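Local coordinates for protein Lys-gingipain W83 (PDB 3KM5) that cleaves proteins after lysine as a secreted cysteine protease whose isolated adhesin domains are haemolytic in vitro, the part described being K2, a calcium-binding jelly-roll adhesin domain, at residues Ile24-Asp29 against Asn64-Leu69; Tyr95-Ser100 against Val156-Tyr161. All blocks are in the same frame, centred on the assembly; numbering follows the deposited sequence.

Contact 1 of 2, residues Ile24-Asp29 against Asn64-Leu69; sequences IDADGD and NPDNYL. With CA (calcium ion), chain C.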
ATOM      1  N   ILE A  24     -10.666   4.749   0.430  1.00 10.26           N
ATOM      2  CA  ILE A  24     -11.274   5.585   1.472  1.00 10.22           C
ATOM      3  C   ILE A  24     -10.186   6.432   2.148  1.00 10.14           C
ATOM      4  O   ILE A  24      -9.154   5.907   2.630  1.00 10.68           O
ATOM      5  CB  ILE A  24     -12.019   4.770   2.552  1.00  9.22           C
ATOM      6  CG1 ILE A  24     -13.014   3.789   1.932  1.00 12.70           C
ATOM      7  CG2 ILE A  24     -12.759   5.724   3.522  1.00 12.86           C
ATOM      8  CD1 ILE A  24     -13.645   2.834   2.957  1.00 10.26           C
ATOM      9  N   ASP A  25     -10.399   7.742   2.157  1.00  9.79           N
ATOM     10  CA  ASP A  25      -9.586   8.665   2.967  1.00  9.71           C
ATOM     11  C   ASP A  25     -10.272   8.827   4.322  1.00  9.20           C
ATOM     12  O   ASP A  25     -10.953   9.829   4.525  1.00 11.00           O
ATOM     13  CB  ASP A  25      -9.520  10.005   2.234  1.00 10.15           C
ATOM     14  CG  ASP A  25      -8.882  11.107   3.049  1.00  9.43           C
ATOM     15  OD1 ASP A  25      -8.024  10.801   3.909  1.00 11.26           O
ATOM     16  OD2 ASP A  25      -9.243  12.278   2.834  1.00  9.41           O
ATOM     17  N   ALA A  26     -10.212   7.830   5.198  1.00 11.25           N
ATOM     18  CA  ALA A  26     -11.055   7.841   6.376  1.00  8.86           C
ATOM     19  C   ALA A  26     -10.655   8.918   7.379  1.00 11.03           C
ATOM     20  O   ALA A  26     -11.539   9.431   8.076  1.00 12.47           O
ATOM     21  CB  ALA A  26     -11.047   6.452   7.013  1.00 10.16           C
ATOM     22  N   ASP A  27      -9.382   9.304   7.451  1.00  9.57           N
ATOM     23  CA  ASP A  27      -8.996  10.385   8.371  1.00 11.99           C
ATOM     24  C   ASP A  27      -9.454  11.747   7.850  1.00 13.86           C
ATOM     25  O   ASP A  27      -9.563  12.704   8.633  1.00 14.35           O
ATOM     26  CB  ASP A  27      -7.503  10.415   8.579  1.00 11.53           C
ATOM     27  CG  ASP A  27      -6.764  10.507   7.272  1.00  9.59           C
ATOM     28  OD1 ASP A  27      -6.731   9.504   6.515  1.00 10.13           O
ATOM     29  OD2 ASP A  27      -6.285  11.584   6.954  1.00 12.74           O
ATOM     30  N   GLY A  28      -9.687  11.865   6.532  1.00 11.12           N
ATOM     31  CA  GLY A  28     -10.221  13.107   5.973  1.00 10.49           C
ATOM     32  C   GLY A  28      -9.258  14.189   5.582  1.00 12.08           C
ATOM     33  O   GLY A  28      -9.686  15.329   5.383  1.00 17.03           O
ATOM     34  N   ASP A  29      -7.971  13.899   5.436  1.00  8.93           N
ATOM     35  CA  ASP A  29      -6.981  14.919   5.080  1.00  9.08           C
ATOM     36  C   ASP A  29      -6.741  15.112   3.557  1.00  9.28           C
ATOM     37  O   ASP A  29      -5.831  15.815   3.151  1.00 10.51           O
ATOM     38  CB  ASP A  29      -5.615  14.668   5.752  1.00 10.32           C
ATOM     39  CG  ASP A  29      -4.892  13.459   5.216  1.00 13.19           C
ATOM     40  OD1 ASP A  29      -5.450  12.756   4.334  1.00  9.72           O
ATOM     41  OD2 ASP A  29      -3.764  13.197   5.678  1.00 11.27           O
ATOM     42  N   ASN A  64      -1.274  11.910   9.523  1.00 12.23           N
ATOM     43  CA  ASN A  64      -1.879  10.941  10.421  1.00 11.64           C
ATOM     44  C   ASN A  64      -2.896  10.103   9.617  1.00 12.30           C
ATOM     45  O   ASN A  64      -4.121  10.300   9.699  1.00 14.44           O
ATOM     46  CB  ASN A  64      -2.579  11.644  11.588  1.00 15.01           C
ATOM     47  CG  ASN A  64      -1.612  12.129  12.647  1.00 21.10           C
ATOM     48  OD1 ASN A  64      -0.822  13.056  12.417  1.00 24.93           O
ATOM     49  ND2 ASN A  64      -1.678  11.503  13.830  1.00 19.18           N
ATOM     50  N   PRO A  65      -2.372   9.210   8.762  1.00 11.91           N
ATOM     51  CA  PRO A  65      -3.290   8.547   7.847  1.00 10.22           C
ATOM     52  C   PRO A  65      -4.252   7.538   8.459  1.00  9.40           C
ATOM     53  O   PRO A  65      -3.989   6.938   9.501  1.00 10.74           O
ATOM     54  CB  PRO A  65      -2.335   7.788   6.908  1.00 10.31           C
ATOM     55  CG  PRO A  65      -1.107   7.562   7.746  1.00 12.42           C
ATOM     56  CD  PRO A  65      -0.977   8.842   8.475  1.00 11.03           C
ATOM     57  N   ASP A  66      -5.374   7.377   7.792  1.00  8.63           N
ATOM     58  CA  ASP A  66      -6.253   6.221   7.937  1.00  9.02           C
ATOM     59  C   ASP A  66      -6.866   5.964   6.565  1.00 10.92           C
ATOM     60  O   ASP A  66      -8.000   6.366   6.271  1.00  9.32           O
ATOM     61  CB  ASP A  66      -7.292   6.425   9.047  1.00 10.59           C
ATOM     62  CG  ASP A  66      -8.094   5.152   9.335  1.00 13.12           C
ATOM     63  OD1 ASP A  66      -7.797   4.119   8.721  1.00 10.96           O
ATOM     64  OD2 ASP A  66      -9.088   5.188  10.103  1.00 16.20           O
ATOM     65  N   ASN A  67      -6.044   5.361   5.715  1.00  8.08           N
ATOM     66  CA  ASN A  67      -6.324   5.256   4.302  1.00  7.25           C
ATOM     67  C   ASN A  67      -6.570   3.804   3.925  1.00  6.88           C
ATOM     68  O   ASN A  67      -5.746   2.922   4.207  1.00  8.33           O
ATOM     69  CB  ASN A  67      -5.136   5.765   3.460  1.00  8.21           C
ATOM     70  CG  ASN A  67      -4.745   7.186   3.755  1.00  7.98           C
ATOM     71  OD1 ASN A  67      -5.580   8.001   4.120  1.00  8.23           O
ATOM     72  ND2 ASN A  67      -3.478   7.510   3.500  1.00  7.69           N
ATOM     73  N   TYR A  68      -7.719   3.527   3.300  1.00  8.50           N
ATOM     74  CA  TYR A  68      -8.062   2.176   2.825  1.00  6.82           C
ATOM     75  C   TYR A  68      -7.916   2.037   1.316  1.00  8.34           C
ATOM     76  O   TYR A  68      -8.400   2.864   0.551  1.00  8.20           O
ATOM     77  CB  TYR A  68      -9.526   1.839   3.189  1.00  9.49           C
ATOM     78  CG  TYR A  68      -9.900   1.716   4.656  1.00  9.69           C
ATOM     79  CD1 TYR A  68     -10.311   0.487   5.190  1.00  9.96           C
ATOM     80  CD2 TYR A  68      -9.954   2.816   5.442  1.00 10.85           C
ATOM     81  CE1 TYR A  68     -10.717   0.372   6.496  1.00 10.28           C
ATOM     82  CE2 TYR A  68     -10.362   2.706   6.776  1.00  7.39           C
ATOM     83  CZ  TYR A  68     -10.739   1.488   7.271  1.00  9.34           C
ATOM     84  OH  TYR A  68     -11.148   1.427   8.606  1.00 11.00           O
ATOM     85  N   LEU A  69      -7.314   0.942   0.944  1.00  7.65           N
ATOM     86  CA  LEU A  69      -7.203   0.509  -0.449  1.00  7.06           C
ATOM     87  C   LEU A  69      -7.977  -0.808  -0.556  1.00  8.92           C
ATOM     88  O   LEU A  69      -7.584  -1.798   0.067  1.00  8.89           O
ATOM     89  CB  LEU A  69      -5.738   0.315  -0.818  1.00  7.73           C
ATOM     90  CG  LEU A  69      -5.458  -0.295  -2.198  1.00  7.00           C
ATOM     91  CD1 LEU A  69      -5.862   0.676  -3.252  1.00 10.74           C
ATOM     92  CD2 LEU A  69      -4.007  -0.570  -2.321  1.00  9.36           C
TER
HETATM   93 CA    CA C2011      -5.840  10.390   4.445  1.00  9.01          CA
HETATM   94  O   HOH W   1      -5.520  12.970   9.103  1.00 18.88           O
HETATM   95  O   HOH W   2      -2.985  13.856   8.113  1.00 18.12           O
HETATM   96  O   HOH W   3      -3.543  10.540   5.268  1.00 10.00           O

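Contact 2 of 2, residues Tyr95-Ser100 against Val156-Tyr161; sequences YAVMIS and VAFRHY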
ATOM      1  N   TYR A  95       0.487  -0.876   8.993  1.00  6.58           N
ATOM      2  CA  TYR A  95      -0.645  -1.179   8.126  1.00  9.13           C
ATOM      3  C   TYR A  95      -1.308  -2.483   8.510  1.00  8.48           C
ATOM      4  O   TYR A  95      -0.716  -3.340   9.168  1.00  9.20           O
ATOM      5  CB  TYR A  95      -0.206  -1.165   6.652  1.00  9.13           C
ATOM      6  CG  TYR A  95       0.567  -2.401   6.306  1.00  9.57           C
ATOM      7  CD1 TYR A  95      -0.074  -3.475   5.689  1.00  7.00           C
ATOM      8  CD2 TYR A  95       1.902  -2.540   6.635  1.00  8.85           C
ATOM      9  CE1 TYR A  95       0.588  -4.654   5.449  1.00  8.32           C
ATOM     10  CE2 TYR A  95       2.587  -3.731   6.368  1.00  9.01           C
ATOM     11  CZ  TYR A  95       1.911  -4.794   5.738  1.00  8.59           C
ATOM     12  OH  TYR A  95       2.519  -6.034   5.474  1.00  9.96           O
ATOM     13  N   ALA A  96      -2.556  -2.609   8.105  1.00  9.18           N
ATOM     14  CA  ALA A  96      -3.328  -3.825   8.246  1.00  7.30           C
ATOM     15  C   ALA A  96      -3.784  -4.352   6.897  1.00  7.91           C
ATOM     16  O   ALA A  96      -4.054  -3.598   6.022  1.00  8.65           O
ATOM     17  CB  ALA A  96      -4.562  -3.584   9.141  1.00 10.46           C
ATOM     18  N   VAL A  97      -3.964  -5.667   6.808  1.00  8.41           N
ATOM     19  CA  VAL A  97      -4.717  -6.316   5.738  1.00  7.74           C
ATOM     20  C   VAL A  97      -6.053  -6.689   6.416  1.00  9.73           C
ATOM     21  O   VAL A  97      -6.078  -7.252   7.542  1.00 10.18           O
ATOM     22  CB  VAL A  97      -4.010  -7.583   5.205  1.00 10.21           C
ATOM     23  CG1 VAL A  97      -4.822  -8.310   4.153  1.00  9.14           C
ATOM     24  CG2 VAL A  97      -2.623  -7.228   4.651  1.00  9.98           C
ATOM     25  N   MET A  98      -7.163  -6.329   5.775  1.00  9.74           N
ATOM     26  CA  MET A  98      -8.489  -6.577   6.291  1.00  9.68           C
ATOM     27  C   MET A  98      -9.344  -7.255   5.268  1.00  9.47           C
ATOM     28  O   MET A  98      -9.082  -7.206   4.071  1.00  9.49           O
ATOM     29  CB  MET A  98      -9.135  -5.246   6.668  1.00 11.74           C
ATOM     30  CG  MET A  98      -8.200  -4.342   7.490  1.00 12.89           C
ATOM     31  SD  MET A  98      -9.026  -2.838   8.025  1.00 14.43           S
ATOM     32  CE  MET A  98     -10.100  -3.425   9.309  1.00 12.10           C
ATOM     33  N   ILE A  99     -10.411  -7.898   5.744  1.00  9.16           N
ATOM     34  CA  ILE A  99     -11.380  -8.478   4.843  1.00  9.93           C
ATOM     35  C   ILE A  99     -12.810  -8.058   5.170  1.00 10.17           C
ATOM     36  O   ILE A  99     -13.167  -7.841   6.347  1.00 10.72           O
ATOM     37  CB  ILE A  99     -11.275 -10.037   4.802  1.00 10.57           C
ATOM     38  CG1 ILE A  99     -11.769 -10.661   6.132  1.00 11.50           C
ATOM     39  CG2 ILE A  99      -9.853 -10.484   4.388  1.00 12.04           C
ATOM     40  CD1 ILE A  99     -13.293 -11.072   6.170  1.00 12.43           C
ATOM     41  N   SER A 100     -13.611  -7.966   4.109  1.00  8.69           N
ATOM     42  CA  SER A 100     -15.058  -7.834   4.245  1.00  8.94           C
ATOM     43  C   SER A 100     -15.707  -8.995   3.539  1.00 10.76           C
ATOM     44  O   SER A 100     -15.181  -9.513   2.543  1.00 10.35           O
ATOM     45  CB  SER A 100     -15.517  -6.536   3.590  1.00  9.02           C
ATOM     46  OG  SER A 100     -16.941  -6.547   3.422  1.00 11.34           O
ATOM     47  N   VAL A 156     -10.734  -7.451  -0.071  1.00 10.15           N
ATOM     48  CA  VAL A 156      -9.520  -7.355   0.716  1.00  8.42           C
ATOM     49  C   VAL A 156      -9.103  -5.882   0.715  1.00 10.47           C
ATOM     50  O   VAL A 156      -9.072  -5.244  -0.333  1.00 10.79           O
ATOM     51  CB  VAL A 156      -8.424  -8.246   0.127  1.00  9.31           C
ATOM     52  CG1 VAL A 156      -7.070  -8.002   0.856  1.00  9.65           C
ATOM     53  CG2 VAL A 156      -8.817  -9.727   0.194  1.00 10.59           C
ATOM     54  N   ALA A 157      -8.801  -5.352   1.887  1.00  9.40           N
ATOM     55  CA  ALA A 157      -8.356  -3.979   2.022  1.00  9.36           C
ATOM     56  C   ALA A 157      -6.982  -3.921   2.657  1.00  8.18           C
ATOM     57  O   ALA A 157      -6.658  -4.734   3.525  1.00  8.69           O
ATOM     58  CB  ALA A 157      -9.339  -3.188   2.916  1.00 11.60           C
ATOM     59  N   PHE A 158      -6.181  -2.951   2.233  1.00  8.12           N
ATOM     60  CA  PHE A 158      -4.937  -2.581   2.906  1.00  6.61           C
ATOM     61  C   PHE A 158      -5.187  -1.216   3.527  1.00  9.44           C
ATOM     62  O   PHE A 158      -5.649  -0.265   2.862  1.00  9.56           O
ATOM     63  CB  PHE A 158      -3.780  -2.515   1.897  1.00  9.08           C
ATOM     64  CG  PHE A 158      -3.453  -3.814   1.302  1.00  7.84           C
ATOM     65  CD1 PHE A 158      -2.412  -4.581   1.821  1.00  9.63           C
ATOM     66  CD2 PHE A 158      -4.136  -4.279   0.202  1.00 10.06           C
ATOM     67  CE1 PHE A 158      -2.097  -5.818   1.281  1.00 10.51           C
ATOM     68  CE2 PHE A 158      -3.827  -5.508  -0.351  1.00 11.05           C
ATOM     69  CZ  PHE A 158      -2.784  -6.283   0.184  1.00 10.33           C
ATOM     70  N   ARG A 159      -4.888  -1.111   4.819  1.00  9.44           N
ATOM     71  CA  ARG A 159      -5.220   0.069   5.605  1.00  8.72           C
ATOM     72  C   ARG A 159      -3.943   0.613   6.203  1.00  7.95           C
ATOM     73  O   ARG A 159      -3.320  -0.054   7.020  1.00  7.71           O
ATOM     74  CB  ARG A 159      -6.230  -0.279   6.695  1.00  9.58           C
ATOM     75  CG  ARG A 159      -6.718   0.933   7.481  1.00 10.71           C
ATOM     76  CD  ARG A 159      -7.561   0.451   8.626  1.00  9.61           C
ATOM     77  NE  ARG A 159      -8.033   1.517   9.497  1.00  9.77           N
ATOM     78  CZ  ARG A 159      -8.679   1.330  10.645  1.00 11.69           C
ATOM     79  NH1 ARG A 159      -8.928   0.093  11.092  1.00 13.50           N
ATOM     80  NH2 ARG A 159      -9.066   2.381  11.343  1.00 13.11           N
ATOM     81  N   HIS A 160      -3.531   1.803   5.784  1.00  7.82           N
ATOM     82  CA  HIS A 160      -2.374   2.485   6.347  1.00  7.50           C
ATOM     83  C   HIS A 160      -2.913   3.384   7.448  1.00  8.77           C
ATOM     84  O   HIS A 160      -3.676   4.330   7.187  1.00  8.33           O
ATOM     85  CB  HIS A 160      -1.661   3.296   5.231  1.00  8.78           C
ATOM     86  CG  HIS A 160      -0.437   4.053   5.656  1.00  8.28           C
ATOM     87  ND1 HIS A 160      -0.020   5.177   4.976  1.00  9.25           N
ATOM     88  CD2 HIS A 160       0.493   3.826   6.628  1.00  7.81           C
ATOM     89  CE1 HIS A 160       1.137   5.580   5.468  1.00  8.83           C
ATOM     90  NE2 HIS A 160       1.458   4.794   6.485  1.00  7.30           N
ATOM     91  N   TYR A 161      -2.542   3.093   8.688  1.00  9.76           N
ATOM     92  CA  TYR A 161      -3.145   3.778   9.814  1.00 11.61           C
ATOM     93  C   TYR A 161      -2.319   3.584  11.050  1.00  8.03           C
ATOM     94  O   TYR A 161      -1.357   2.841  11.040  1.00 10.50           O
ATOM     95  CB  TYR A 161      -4.585   3.287  10.028  1.00  9.62           C
ATOM     96  CG  TYR A 161      -4.781   2.040  10.861  1.00 10.62           C
ATOM     97  CD1 TYR A 161      -5.586   2.082  11.987  1.00  9.69           C
ATOM     98  CD2 TYR A 161      -4.198   0.827  10.523  1.00  8.33           C
ATOM     99  CE1 TYR A 161      -5.770   0.980  12.763  1.00 13.51           C
ATOM    100  CE2 TYR A 161      -4.405  -0.274  11.282  1.00  9.06           C
ATOM    101  CZ  TYR A 161      -5.184  -0.201  12.411  1.00 13.15           C
ATOM    102  OH  TYR A 161      -5.417  -1.317  13.214  1.00 13.28           O
TER

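Contact 1 of 2, residues Ile24-Asp29 against Asn64-Leu69
A calcium site of the jelly roll is built where Asp25, at the end of strand 22-25, and Asp27 and Asp29, of the loop that follows, meet Asn67 of the neighbouring strand 66-70. Asp25 and Asp29 each give one oxygen, OD1, whereas Asp27 offers both, OD1 at 2.4 Å from the calcium and OD2 at 2.8 Å. Asp27 CG sits between backbone N and carbonyl carbon (chi1 55°), turned toward the ion. From across the contact comes Asn67 OD1, also 2.4 Å from the ion; water 3 and the backbone O of Gln31 complete the shell. Asn67 ND2 is hydrogen-bonded to Ser55 OG, which fixes the amide with its oxygen toward the metal. Asp66 N reaches Asp27 OD1 at 2.8 Å from above the carboxylate plane, so this one oxygen serves metal and backbone together. Asp27 OD2 accepts from Asp29 N in an Asx turn that folds the loop round the ion. The antiparallel strands are joined by two bonds between Ile24 and Tyr68, and on the face turned from the calcium Ile24 CD1 lies over the Tyr68 ring. At that ring's edge, near its plane, Ala26 CB stands 3.8 Å from Tyr68 CE2.

Contact 2 of 2, residues Tyr95-Ser100 against Val156-Tyr161
Strands 95-100 and 156-161 run antiparallel through one sheet of the jelly roll, their directions 150° apart and their axes 4.6 Å apart at closest approach. Ala96 with Arg159 and Met98 with Ala157 are the hydrogen-bonded pairs, each closed by two backbone N-H···O bonds, the shortest, Met98 N to Ala157 O, at 2.8 Å; Val97 with Phe158 is a non-hydrogen-bonded pair between them. Val97, Val156 and Phe158 make apolar contacts on the face they share with Tyr95. Val97 has CG2 anti to the carbonyl carbon, and this methyl meets the Phe158 ring obliquely, at 3.7 Å from CE1, while CG1 touches Val156 CG1. Strand 168-177 of the other sheet covers Phe158 and Val156 with Leu171 and Phe176. The opposite face sets the alanines Ala96 and Ala157 beside the long Arg159 and Met98. Arg159 is extended from CG to NE and crosses Met98, whose SD rests 3.7 Å from Arg159 CD. Tyr161 lays its ring against the guanidinium, with CD1 over the centre of that flat group, 3.4 Å above its plane. Asp66 is the salt-bridge partner of Arg159 NE. Ala96 CB packs on the same tyrosine, 3.9 Å from Tyr161 CE2.

In the fold
Contacts 1 and 2 illustrate how a jelly roll gathers strands distant in sequence into one sheet. Their centres lie 11 Å apart in the five-stranded antiparallel sheet ordered 22-25, 66-70, 155-161, 95-100, 109-115, so contact 1 joins its first two strands and contact 2 its third and fourth. Along the chain contact 1 closes before contact 2 opens. The seam between them is the pairing of strands 66-70 and 155-161, where Leu69 N probably bonds to Phe158 O and Asp66 OD1 lies 2.7 Å from Arg159 NE. One of the adhesin domain's two calcium sites thus lies at the outer strand of a sheet that is buried further in, at contact 2.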